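Local coordinates for geranyltranstransferase (Methylococcus capsulatus, PDB 3TS7), which probably makes farnesyl diphosphate by condensing geranyl diphosphate with isopentenyl diphosphate, as a magnesium-dependent member of the FPP/GGPP synthase family, at residues Phe81-Leu92 and Ala116-Ala127; Leu56-Ile65 and Phe283-Leu293. All blocks are in the same frame, centred on the assembly; numbering follows the deposited sequence.

Contact 1 of 2, residues Phe81-Leu92 and Ala116-Ala127; sequences FIHVYSLIHDDL and AILAGDGLQALA. With PO4 (phosphate ion), chain F.
The imidazole of H89 carries Y85 CD1 over one face, while I117 O, A116 O and D121 OD1 line its edge. The Y85 ring has Q124 CB over a face, 4.0 Å from the centroid in a CH-pi contact, and L126 CD2 lies likewise over a face of F81, 4.2 Å from that ring's centroid. A phosphate, probably from the crystallisation liquor, lies at the edge of the H83 ring, whose NE2 donates to its O1 at 2.7 Å. The first three rings sit in the all-helical isoprenoid synthase fold, between two nearly antiparallel helices whose axes approach to 8.2 Å. The pair illustrates how one interface can combine knobs-into-holes packing with directed polar bonds. H89 NE2 donates to I117 O over 2.8 Å, in the carbonyl plane and on a lone pair, with an N-H...O angle of 154°. I117 O thus accepts a second hydrogen bond besides the helical one from D121 N. ND1 bonds to D121 of the second subunit, so the ring is held through both nitrogens and joins helix packing to dimer packing, consistent with a protonated ring, though not proof of one. L123 is a knob among F81, V84, Y85 and I88; its CD2 meets F81 CD1 at 3.7 Å, and its CD1 touches V84 and I88. The extended Q124, CG anti to the backbone N (chi1 -180°), crosses Y85 at a slant, its amide plane 21° from that of the ring, while its NE2 bonds weakly to D121 O of the second subunit. At the C-terminal end of helix 73-90, D90 and D91 begin the first aspartate-rich motif, which binds magnesium in relatives. A water accepts from Y85 OH at 2.5 Å and donates to Q124 OE1 at 2.8 Å.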
loop_
_atom_site.group_PDB
_atom_site.type_symbol
_atom_site.label_atom_id
_atom_site.label_comp_id
_atom_site.label_asym_id
_atom_site.label_seq_id
_atom_site.Cartn_x
_atom_site.Cartn_y
_atom_site.Cartn_z
ATOM N N PHE B 81 -3.106 -9.741 -3.394
ATOM C CA PHE B 81 -3.436 -8.847 -2.278
ATOM C C PHE B 81 -3.766 -7.449 -2.805
ATOM O O PHE B 81 -4.776 -6.865 -2.406
ATOM C CB PHE B 81 -2.284 -8.758 -1.250
ATOM C CG PHE B 81 -2.161 -9.964 -0.329
ATOM C CD1 PHE B 81 -3.241 -10.817 -0.101
ATOM C CD2 PHE B 81 -0.977 -10.191 0.373
ATOM C CE1 PHE B 81 -3.123 -11.922 0.786
ATOM C CE2 PHE B 81 -0.849 -11.293 1.252
ATOM C CZ PHE B 81 -1.923 -12.158 1.445
ATOM N N ILE B 82 -2.920 -6.935 -3.704
ATOM C CA ILE B 82 -3.124 -5.626 -4.315
ATOM C C ILE B 82 -4.454 -5.599 -5.050
ATOM O O ILE B 82 -5.266 -4.698 -4.810
ATOM C CB ILE B 82 -1.972 -5.209 -5.266
ATOM C CG1 ILE B 82 -0.662 -5.000 -4.501
ATOM C CG2 ILE B 82 -2.301 -3.906 -5.986
ATOM C CD1 ILE B 82 -0.662 -3.817 -3.517
ATOM N N HIS B 83 -4.684 -6.603 -5.898
ATOM C CA HIS B 83 -5.950 -6.733 -6.654
ATOM C C HIS B 83 -7.170 -6.679 -5.724
ATOM O O HIS B 83 -8.081 -5.874 -5.937
ATOM C CB HIS B 83 -5.946 -8.017 -7.492
ATOM C CG HIS B 83 -7.271 -8.346 -8.108
ATOM N ND1 HIS B 83 -7.883 -7.530 -9.038
ATOM C CD2 HIS B 83 -8.110 -9.390 -7.917
ATOM C CE1 HIS B 83 -9.048 -8.049 -9.378
ATOM N NE2 HIS B 83 -9.205 -9.184 -8.721
ATOM N N VAL B 84 -7.162 -7.502 -4.674
ATOM C CA VAL B 84 -8.274 -7.540 -3.712
ATOM C C VAL B 84 -8.459 -6.208 -2.969
ATOM O O VAL B 84 -9.580 -5.722 -2.849
ATOM C CB VAL B 84 -8.191 -8.747 -2.740
ATOM C CG1 VAL B 84 -9.279 -8.654 -1.642
ATOM C CG2 VAL B 84 -8.357 -10.062 -3.513
ATOM N N TYR B 85 -7.365 -5.608 -2.511
ATOM C CA TYR B 85 -7.456 -4.302 -1.867
ATOM C C TYR B 85 -8.176 -3.284 -2.791
ATOM O O TYR B 85 -9.085 -2.584 -2.329
ATOM C CB TYR B 85 -6.087 -3.805 -1.326
ATOM C CG TYR B 85 -5.661 -2.476 -1.852
ATOM C CD1 TYR B 85 -6.330 -1.295 -1.497
ATOM C CD2 TYR B 85 -4.592 -2.390 -2.746
ATOM C CE1 TYR B 85 -5.942 -0.078 -2.034
ATOM C CE2 TYR B 85 -4.205 -1.194 -3.271
ATOM C CZ TYR B 85 -4.891 -0.042 -2.929
ATOM O OH TYR B 85 -4.493 1.138 -3.484
ATOM N N SER B 86 -7.798 -3.236 -4.073
ATOM C CA SER B 86 -8.431 -2.333 -5.036
ATOM C C SER B 86 -9.924 -2.592 -5.174
ATOM O O SER B 86 -10.676 -1.635 -5.263
ATOM C CB SER B 86 -7.774 -2.411 -6.421
ATOM O OG SER B 86 -8.169 -3.599 -7.093
ATOM N N LEU B 87 -10.335 -3.866 -5.185
ATOM C CA LEU B 87 -11.754 -4.254 -5.206
ATOM C C LEU B 87 -12.544 -3.741 -3.999
ATOM O O LEU B 87 -13.604 -3.137 -4.179
ATOM C CB LEU B 87 -11.941 -5.770 -5.341
ATOM C CG LEU B 87 -11.492 -6.458 -6.640
ATOM C CD1 LEU B 87 -11.912 -7.934 -6.637
ATOM C CD2 LEU B 87 -12.063 -5.750 -7.857
ATOM N N ILE B 88 -12.016 -3.962 -2.789
ATOM C CA ILE B 88 -12.672 -3.533 -1.539
ATOM C C ILE B 88 -12.960 -2.031 -1.564
ATOM O O ILE B 88 -14.092 -1.615 -1.314
ATOM C CB ILE B 88 -11.827 -3.897 -0.292
ATOM C CG1 ILE B 88 -11.753 -5.413 -0.103
ATOM C CG2 ILE B 88 -12.386 -3.236 0.972
ATOM C CD1 ILE B 88 -10.712 -5.830 0.961
ATOM N N HIS B 89 -11.948 -1.236 -1.915
ATOM C CA HIS B 89 -12.079 0.212 -1.961
ATOM C C HIS B 89 -12.970 0.663 -3.114
ATOM O O HIS B 89 -13.806 1.558 -2.926
ATOM C CB HIS B 89 -10.710 0.906 -2.006
ATOM C CG HIS B 89 -9.968 0.870 -0.699
ATOM N ND1 HIS B 89 -8.842 1.625 -0.465
ATOM C CD2 HIS B 89 -10.198 0.176 0.443
ATOM C CE1 HIS B 89 -8.408 1.397 0.763
ATOM N NE2 HIS B 89 -9.213 0.518 1.333
ATOM N N ASP B 90 -12.810 0.037 -4.282
ATOM C CA ASP B 90 -13.642 0.362 -5.451
ATOM C C ASP B 90 -15.126 0.086 -5.219
ATOM O O ASP B 90 -15.964 0.859 -5.667
ATOM C CB ASP B 90 -13.159 -0.366 -6.712
ATOM C CG ASP B 90 -11.879 0.222 -7.270
ATOM O OD1 ASP B 90 -11.361 -0.340 -8.259
ATOM O OD2 ASP B 90 -11.379 1.236 -6.724
ATOM N N ASP B 91 -15.435 -0.994 -4.498
ATOM C CA ASP B 91 -16.811 -1.327 -4.107
ATOM C C ASP B 91 -17.480 -0.349 -3.121
ATOM O O ASP B 91 -18.688 -0.442 -2.895
ATOM C CB ASP B 91 -16.885 -2.743 -3.530
ATOM C CG ASP B 91 -16.519 -3.820 -4.543
ATOM O OD1 ASP B 91 -16.290 -4.965 -4.105
ATOM O OD2 ASP B 91 -16.436 -3.537 -5.763
ATOM N N LEU B 92 -16.715 0.573 -2.535
ATOM C CA LEU B 92 -17.275 1.525 -1.569
ATOM C C LEU B 92 -18.276 2.496 -2.205
ATOM O O LEU B 92 -18.106 2.880 -3.376
ATOM C CB LEU B 92 -16.174 2.312 -0.856
ATOM C CG LEU B 92 -15.287 1.574 0.154
ATOM C CD1 LEU B 92 -14.161 2.487 0.534
ATOM C CD2 LEU B 92 -16.056 1.140 1.390
ATOM N N ALA B 116 -13.865 -1.921 5.958
ATOM C CA ALA B 116 -13.498 -2.090 4.550
ATOM C C ALA B 116 -12.319 -1.208 4.151
ATOM O O ALA B 116 -11.366 -1.693 3.525
ATOM C CB ALA B 116 -14.702 -1.827 3.640
ATOM N N ILE B 117 -12.367 0.072 4.538
ATOM C CA ILE B 117 -11.276 1.001 4.271
ATOM C C ILE B 117 -9.963 0.430 4.834
ATOM O O ILE B 117 -8.971 0.323 4.108
ATOM C CB ILE B 117 -11.552 2.412 4.824
ATOM C CG1 ILE B 117 -12.648 3.103 4.008
ATOM C CG2 ILE B 117 -10.304 3.270 4.772
ATOM C CD1 ILE B 117 -13.400 4.200 4.772
ATOM N N LEU B 118 -10.002 -0.004 6.095
ATOM C CA LEU B 118 -8.838 -0.560 6.779
ATOM C C LEU B 118 -8.351 -1.913 6.249
ATOM O O LEU B 118 -7.143 -2.145 6.195
ATOM C CB LEU B 118 -9.084 -0.650 8.291
ATOM C CG LEU B 118 -9.266 0.690 9.009
ATOM C CD1 LEU B 118 -9.657 0.438 10.469
ATOM C CD2 LEU B 118 -8.056 1.629 8.883
ATOM N N ALA B 119 -9.270 -2.802 5.889
ATOM C CA ALA B 119 -8.877 -4.099 5.323
ATOM C C ALA B 119 -8.129 -3.898 4.007
ATOM O O ALA B 119 -7.145 -4.579 3.766
ATOM C CB ALA B 119 -10.056 -5.004 5.133
ATOM N N GLY B 120 -8.584 -2.943 3.195
ATOM C CA GLY B 120 -7.910 -2.596 1.939
ATOM C C GLY B 120 -6.549 -1.976 2.188
ATOM O O GLY B 120 -5.553 -2.349 1.565
ATOM N N ASP B 121 -6.506 -1.022 3.110
ATOM C CA ASP B 121 -5.252 -0.436 3.555
ATOM C C ASP B 121 -4.253 -1.475 4.074
ATOM O O ASP B 121 -3.084 -1.433 3.723
ATOM C CB ASP B 121 -5.527 0.620 4.618
ATOM C CG ASP B 121 -6.143 1.857 4.045
ATOM O OD1 ASP B 121 -6.131 2.011 2.790
ATOM O OD2 ASP B 121 -6.629 2.686 4.844
ATOM N N GLY B 122 -4.720 -2.412 4.887
ATOM C CA GLY B 122 -3.838 -3.442 5.445
ATOM C C GLY B 122 -3.324 -4.426 4.400
ATOM O O GLY B 122 -2.173 -4.860 4.465
ATOM N N LEU B 123 -4.184 -4.773 3.444
ATOM C CA LEU B 123 -3.809 -5.673 2.325
ATOM C C LEU B 123 -2.729 -5.068 1.440
ATOM O O LEU B 123 -1.815 -5.781 0.994
ATOM C CB LEU B 123 -5.045 -6.084 1.495
ATOM C CG LEU B 123 -5.921 -7.161 2.115
ATOM C CD1 LEU B 123 -7.271 -7.246 1.442
ATOM C CD2 LEU B 123 -5.213 -8.540 2.123
ATOM N N GLN B 124 -2.787 -3.751 1.220
ATOM C CA GLN B 124 -1.751 -3.114 0.403
ATOM C C GLN B 124 -0.394 -3.184 1.093
ATOM O O GLN B 124 0.586 -3.598 0.485
ATOM C CB GLN B 124 -2.067 -1.664 0.021
ATOM C CG GLN B 124 -0.934 -1.119 -0.826
ATOM C CD GLN B 124 -1.191 0.177 -1.544
ATOM O OE1 GLN B 124 -0.427 0.536 -2.440
ATOM N NE2 GLN B 124 -2.237 0.903 -1.154
ATOM N N ALA B 125 -0.352 -2.793 2.367
ATOM C CA ALA B 125 0.874 -2.881 3.147
ATOM C C ALA B 125 1.446 -4.321 3.239
ATOM O O ALA B 125 2.661 -4.510 3.170
ATOM C CB ALA B 125 0.650 -2.288 4.543
ATOM N N LEU B 126 0.560 -5.293 3.399
ATOM C CA LEU B 126 0.888 -6.706 3.471
ATOM C C LEU B 126 1.503 -7.241 2.169
ATOM O O LEU B 126 2.390 -8.089 2.206
ATOM C CB LEU B 126 -0.388 -7.481 3.738
ATOM C CG LEU B 126 -0.345 -8.929 4.233
ATOM C CD1 LEU B 126 0.399 -9.073 5.576
ATOM C CD2 LEU B 126 -1.779 -9.381 4.386
ATOM N N ALA B 127 1.014 -6.756 1.021
ATOM C CA ALA B 127 1.614 -7.112 -0.255
ATOM C C ALA B 127 3.090 -6.780 -0.259
ATOM O O ALA B 127 3.918 -7.611 -0.658
ATOM C CB ALA B 127 0.911 -6.417 -1.412
HETATM P P PO4 F . -11.702 -11.748 -9.203
HETATM O O1 PO4 F . -10.294 -11.706 -8.670
HETATM O O2 PO4 F . -11.682 -12.235 -10.631
HETATM O O3 PO4 F . -12.526 -12.711 -8.385
HETATM O O4 PO4 F . -12.300 -10.370 -9.125
HETATM O O HOH W 1 -2.219 1.150 -4.540
#

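Contact 2 of 2, residues Leu56-Ile65 and Phe283-Leu293; sequences LLTYATGQTI and FGPEADLLREL
T64 OG1 is gripped between two backbone carbonyls, 2.9 Å from A60 O in its own helix and 3.2 Å from E286 O across the contact. The hydroxyl has one proton to offer, and either oxygen could receive it. Its position follows from the first torsion (chi1 -66°), which sets OG1 beside the backbone N and turns it back toward A60, leaving CG2 to lie over a face of the F283 ring and against A287 CB. The contact is a worked example of antiparallel helix packing, at 151° between the segments, within the helical bundle of a polyprenyl synthetase: helix 53-65 meets the short 3-10 turn 285-287 and the helix that follows it. A60 gives the neighbouring leucines a small surface to close on. Its CB touches L289 CD2 and L290 CD2, each at 3.7 Å, and L293 CD2 arrives from one turn further along, where it also meets L57 CD2 at 3.8 Å. At the rim, the extended Q63 side chain crosses L289 at about a right angle, NE2 against CD2. Behind this apolar layer R291 ties the loop carbonyls of F283 and G284 to the first turn of the helix. Its NH2 reaches G284 O at 2.9 Å, nearly straight at 173°, and A287 N comes to the same oxygen from the opposite face; NH1 donates to F283 O, and NH2 also forms a salt bridge with D288 OD1. G284 N in turn donates to E286 OE1 at 3.1 Å. Helix 208-237 packs on L57, I65, F283 and L290, so the pair is wedged against a third helix. The chemistry implies a division of labour: the contacts across the segments are mainly between apolar groups, T64 OG1 stands between carbonyls of both, and the charged groups act within 283-293.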
loop_
_atom_site.group_PDB
_atom_site.type_symbol
_atom_site.label_atom_id
_atom_site.label_comp_id
_atom_site.label_asym_id
_atom_site.label_seq_id
_atom_site.Cartn_x
_atom_site.Cartn_y
_atom_site.Cartn_z
ATOM N N LEU B 56 -2.365 -16.708 -11.715
ATOM C CA LEU B 56 -2.230 -17.650 -12.840
ATOM C C LEU B 56 -1.192 -17.137 -13.817
ATOM O O LEU B 56 -0.319 -17.892 -14.236
ATOM C CB LEU B 56 -3.555 -17.869 -13.552
ATOM C CG LEU B 56 -4.615 -18.694 -12.826
ATOM C CD1 LEU B 56 -5.938 -18.609 -13.578
ATOM C CD2 LEU B 56 -4.173 -20.122 -12.648
ATOM N N LEU B 57 -1.261 -15.846 -14.143
ATOM C CA LEU B 57 -0.223 -15.219 -14.956
ATOM C C LEU B 57 1.162 -15.343 -14.333
ATOM O O LEU B 57 2.113 -15.625 -15.037
ATOM C CB LEU B 57 -0.538 -13.748 -15.210
ATOM C CG LEU B 57 -1.665 -13.545 -16.221
ATOM C CD1 LEU B 57 -2.140 -12.104 -16.158
ATOM C CD2 LEU B 57 -1.174 -13.914 -17.620
ATOM N N THR B 58 1.284 -15.129 -13.019
ATOM C CA THR B 58 2.584 -15.300 -12.358
ATOM C C THR B 58 3.081 -16.761 -12.463
ATOM O O THR B 58 4.210 -17.005 -12.895
ATOM C CB THR B 58 2.542 -14.838 -10.881
ATOM O OG1 THR B 58 2.137 -13.458 -10.839
ATOM C CG2 THR B 58 3.924 -14.955 -10.253
ATOM N N TYR B 59 2.231 -17.709 -12.083
ATOM C CA TYR B 59 2.618 -19.116 -12.115
ATOM C C TYR B 59 2.883 -19.592 -13.552
ATOM O O TYR B 59 3.870 -20.270 -13.806
ATOM C CB TYR B 59 1.558 -19.992 -11.445
ATOM C CG TYR B 59 1.480 -19.886 -9.917
ATOM C CD1 TYR B 59 2.610 -20.084 -9.111
ATOM C CD2 TYR B 59 0.260 -19.634 -9.293
ATOM C CE1 TYR B 59 2.516 -20.007 -7.707
ATOM C CE2 TYR B 59 0.155 -19.555 -7.913
ATOM C CZ TYR B 59 1.283 -19.747 -7.128
ATOM O OH TYR B 59 1.127 -19.658 -5.766
ATOM N N ALA B 60 2.028 -19.201 -14.496
ATOM C CA ALA B 60 2.205 -19.639 -15.892
ATOM C C ALA B 60 3.450 -19.064 -16.520
ATOM O O ALA B 60 4.141 -19.760 -17.251
ATOM C CB ALA B 60 0.967 -19.303 -16.741
ATOM N N THR B 61 3.744 -17.796 -16.236
ATOM C CA THR B 61 4.971 -17.173 -16.723
ATOM C C THR B 61 6.203 -17.873 -16.141
ATOM O O THR B 61 7.151 -18.154 -16.859
ATOM C CB THR B 61 5.018 -15.667 -16.366
ATOM O OG1 THR B 61 3.901 -15.010 -16.977
ATOM C CG2 THR B 61 6.306 -15.021 -16.833
ATOM N N GLY B 62 6.172 -18.172 -14.844
ATOM C CA GLY B 62 7.303 -18.838 -14.189
ATOM C C GLY B 62 7.622 -20.203 -14.775
ATOM O O GLY B 62 8.790 -20.531 -15.010
ATOM N N GLN B 63 6.578 -20.987 -15.015
ATOM C CA GLN B 63 6.706 -22.309 -15.629
ATOM C C GLN B 63 7.304 -22.208 -17.031
ATOM O O GLN B 63 8.098 -23.061 -17.434
ATOM C CB GLN B 63 5.350 -23.027 -15.665
ATOM C CG GLN B 63 5.451 -24.499 -15.962
ATOM C CD GLN B 63 4.116 -25.159 -16.051
ATOM O OE1 GLN B 63 3.421 -25.331 -15.048
ATOM N NE2 GLN B 63 3.742 -25.553 -17.254
ATOM N N THR B 64 6.959 -21.132 -17.740
ATOM C CA THR B 64 7.417 -20.915 -19.109
ATOM C C THR B 64 8.909 -20.645 -19.179
ATOM O O THR B 64 9.598 -21.169 -20.051
ATOM C CB THR B 64 6.583 -19.786 -19.794
ATOM O OG1 THR B 64 5.231 -20.240 -19.933
ATOM C CG2 THR B 64 7.124 -19.415 -21.177
ATOM N N ILE B 65 9.410 -19.845 -18.252
ATOM C CA ILE B 65 10.825 -19.477 -18.246
ATOM C C ILE B 65 11.646 -20.371 -17.271
ATOM O O ILE B 65 12.831 -20.142 -17.057
ATOM C CB ILE B 65 10.999 -17.973 -17.893
ATOM C CG1 ILE B 65 10.422 -17.713 -16.493
ATOM C CG2 ILE B 65 10.321 -17.089 -18.956
ATOM C CD1 ILE B 65 10.515 -16.266 -16.022
ATOM N N PHE B 283 9.629 -18.256 -27.720
ATOM C CA PHE B 283 9.500 -19.461 -26.917
ATOM C C PHE B 283 8.942 -20.615 -27.734
ATOM O O PHE B 283 8.211 -20.401 -28.697
ATOM C CB PHE B 283 8.579 -19.190 -25.739
ATOM C CG PHE B 283 9.060 -18.080 -24.841
ATOM C CD1 PHE B 283 8.632 -16.764 -25.042
ATOM C CD2 PHE B 283 9.956 -18.349 -23.813
ATOM C CE1 PHE B 283 9.102 -15.723 -24.216
ATOM C CE2 PHE B 283 10.417 -17.326 -22.982
ATOM C CZ PHE B 283 10.000 -16.021 -23.181
ATOM N N GLY B 284 9.264 -21.838 -27.317
ATOM C CA GLY B 284 8.744 -23.039 -27.959
ATOM C C GLY B 284 7.506 -23.564 -27.266
ATOM O O GLY B 284 6.695 -22.762 -26.768
ATOM N N PRO B 285 7.344 -24.919 -27.206
ATOM C CA PRO B 285 6.135 -25.488 -26.595
ATOM C C PRO B 285 5.999 -25.238 -25.084
ATOM O O PRO B 285 4.895 -25.393 -24.561
ATOM C CB PRO B 285 6.257 -27.006 -26.891
ATOM C CG PRO B 285 7.691 -27.230 -27.053
ATOM C CD PRO B 285 8.208 -25.980 -27.755
ATOM N N GLU B 286 7.080 -24.832 -24.407
ATOM C CA GLU B 286 6.993 -24.387 -22.976
ATOM C C GLU B 286 6.068 -23.186 -22.814
ATOM O O GLU B 286 5.595 -22.906 -21.704
ATOM C CB GLU B 286 8.335 -23.962 -22.335
ATOM C CG GLU B 286 9.667 -24.265 -23.013
ATOM C CD GLU B 286 9.863 -23.554 -24.342
ATOM O OE1 GLU B 286 10.251 -22.359 -24.420
ATOM O OE2 GLU B 286 9.633 -24.247 -25.332
ATOM N N ALA B 287 5.839 -22.455 -23.908
ATOM C CA ALA B 287 4.913 -21.336 -23.898
ATOM C C ALA B 287 3.495 -21.685 -24.358
ATOM O O ALA B 287 2.657 -20.797 -24.485
ATOM C CB ALA B 287 5.484 -20.153 -24.703
ATOM N N ASP B 288 3.223 -22.967 -24.617
ATOM C CA ASP B 288 1.867 -23.402 -24.986
ATOM C C ASP B 288 0.844 -23.056 -23.920
ATOM O O ASP B 288 -0.311 -22.742 -24.236
ATOM C CB ASP B 288 1.793 -24.904 -25.273
ATOM C CG ASP B 288 2.406 -25.263 -26.605
ATOM O OD1 ASP B 288 2.744 -24.323 -27.368
ATOM O OD2 ASP B 288 2.562 -26.472 -26.882
ATOM N N LEU B 289 1.277 -23.132 -22.662
ATOM C CA LEU B 289 0.457 -22.738 -21.546
ATOM C C LEU B 289 -0.003 -21.282 -21.668
ATOM O O LEU B 289 -1.187 -20.998 -21.477
ATOM C CB LEU B 289 1.218 -22.945 -20.231
ATOM C CG LEU B 289 0.349 -22.852 -18.977
ATOM C CD1 LEU B 289 -0.670 -23.984 -18.924
ATOM C CD2 LEU B 289 1.264 -22.896 -17.731
ATOM N N LEU B 290 0.919 -20.387 -22.010
ATOM C CA LEU B 290 0.572 -18.962 -22.196
ATOM C C LEU B 290 -0.313 -18.721 -23.429
ATOM O O LEU B 290 -1.181 -17.840 -23.420
ATOM C CB LEU B 290 1.826 -18.102 -22.264
ATOM C CG LEU B 290 2.610 -18.014 -20.937
ATOM C CD1 LEU B 290 3.852 -17.205 -21.151
ATOM C CD2 LEU B 290 1.744 -17.394 -19.830
ATOM N N ARG B 291 -0.105 -19.533 -24.463
ATOM C CA ARG B 291 -0.921 -19.493 -25.672
ATOM C C ARG B 291 -2.374 -19.818 -25.353
ATOM O O ARG B 291 -3.283 -19.118 -25.795
ATOM C CB ARG B 291 -0.342 -20.436 -26.751
ATOM C CG ARG B 291 0.949 -19.935 -27.377
ATOM C CD ARG B 291 1.566 -20.853 -28.471
ATOM N NE ARG B 291 2.888 -20.346 -28.842
ATOM C CZ ARG B 291 4.050 -20.795 -28.375
ATOM N NH1 ARG B 291 5.167 -20.215 -28.740
ATOM N NH2 ARG B 291 4.105 -21.815 -27.535
ATOM N N GLU B 292 -2.593 -20.857 -24.557
ATOM C CA GLU B 292 -3.933 -21.246 -24.154
ATOM C C GLU B 292 -4.540 -20.302 -23.112
ATOM O O GLU B 292 -5.761 -20.057 -23.105
ATOM C CB GLU B 292 -3.916 -22.675 -23.600
ATOM C CG GLU B 292 -3.554 -23.726 -24.653
ATOM C CD GLU B 292 -4.655 -23.934 -25.693
ATOM O OE1 GLU B 292 -4.321 -24.196 -26.867
ATOM O OE2 GLU B 292 -5.853 -23.839 -25.346
ATOM N N LEU B 293 -3.694 -19.807 -22.214
ATOM C CA LEU B 293 -4.144 -18.860 -21.196
ATOM C C LEU B 293 -4.613 -17.529 -21.835
ATOM O O LEU B 293 -5.618 -16.967 -21.402
ATOM C CB LEU B 293 -3.046 -18.619 -20.157
ATOM C CG LEU B 293 -3.437 -17.802 -18.923
ATOM C CD1 LEU B 293 -4.553 -18.499 -18.111
ATOM C CD2 LEU B 293 -2.213 -17.532 -18.058
#

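In the fold
After helices 5-27 and 36-46 the chain lays down helix 53-65, half of contact 2, and follows it directly with helix 73-90, which enters contact 1. Only 23 residues separate the segments of contact 1, so it closes a short loop when helix 113-133 turns back. The chain then builds most of the remaining bundle before 283-293 returns to 56-65, closing a loop of 217 residues. Contact 1 is therefore nested inside contact 2. Their centres lie about 28 Å apart, on opposite sides of the chain's centre: one joins helices 73-90 and 113-133, with the short helix 107-110 between them in the chain, at the subunit interface, the other ties an early helix to the C-terminal region.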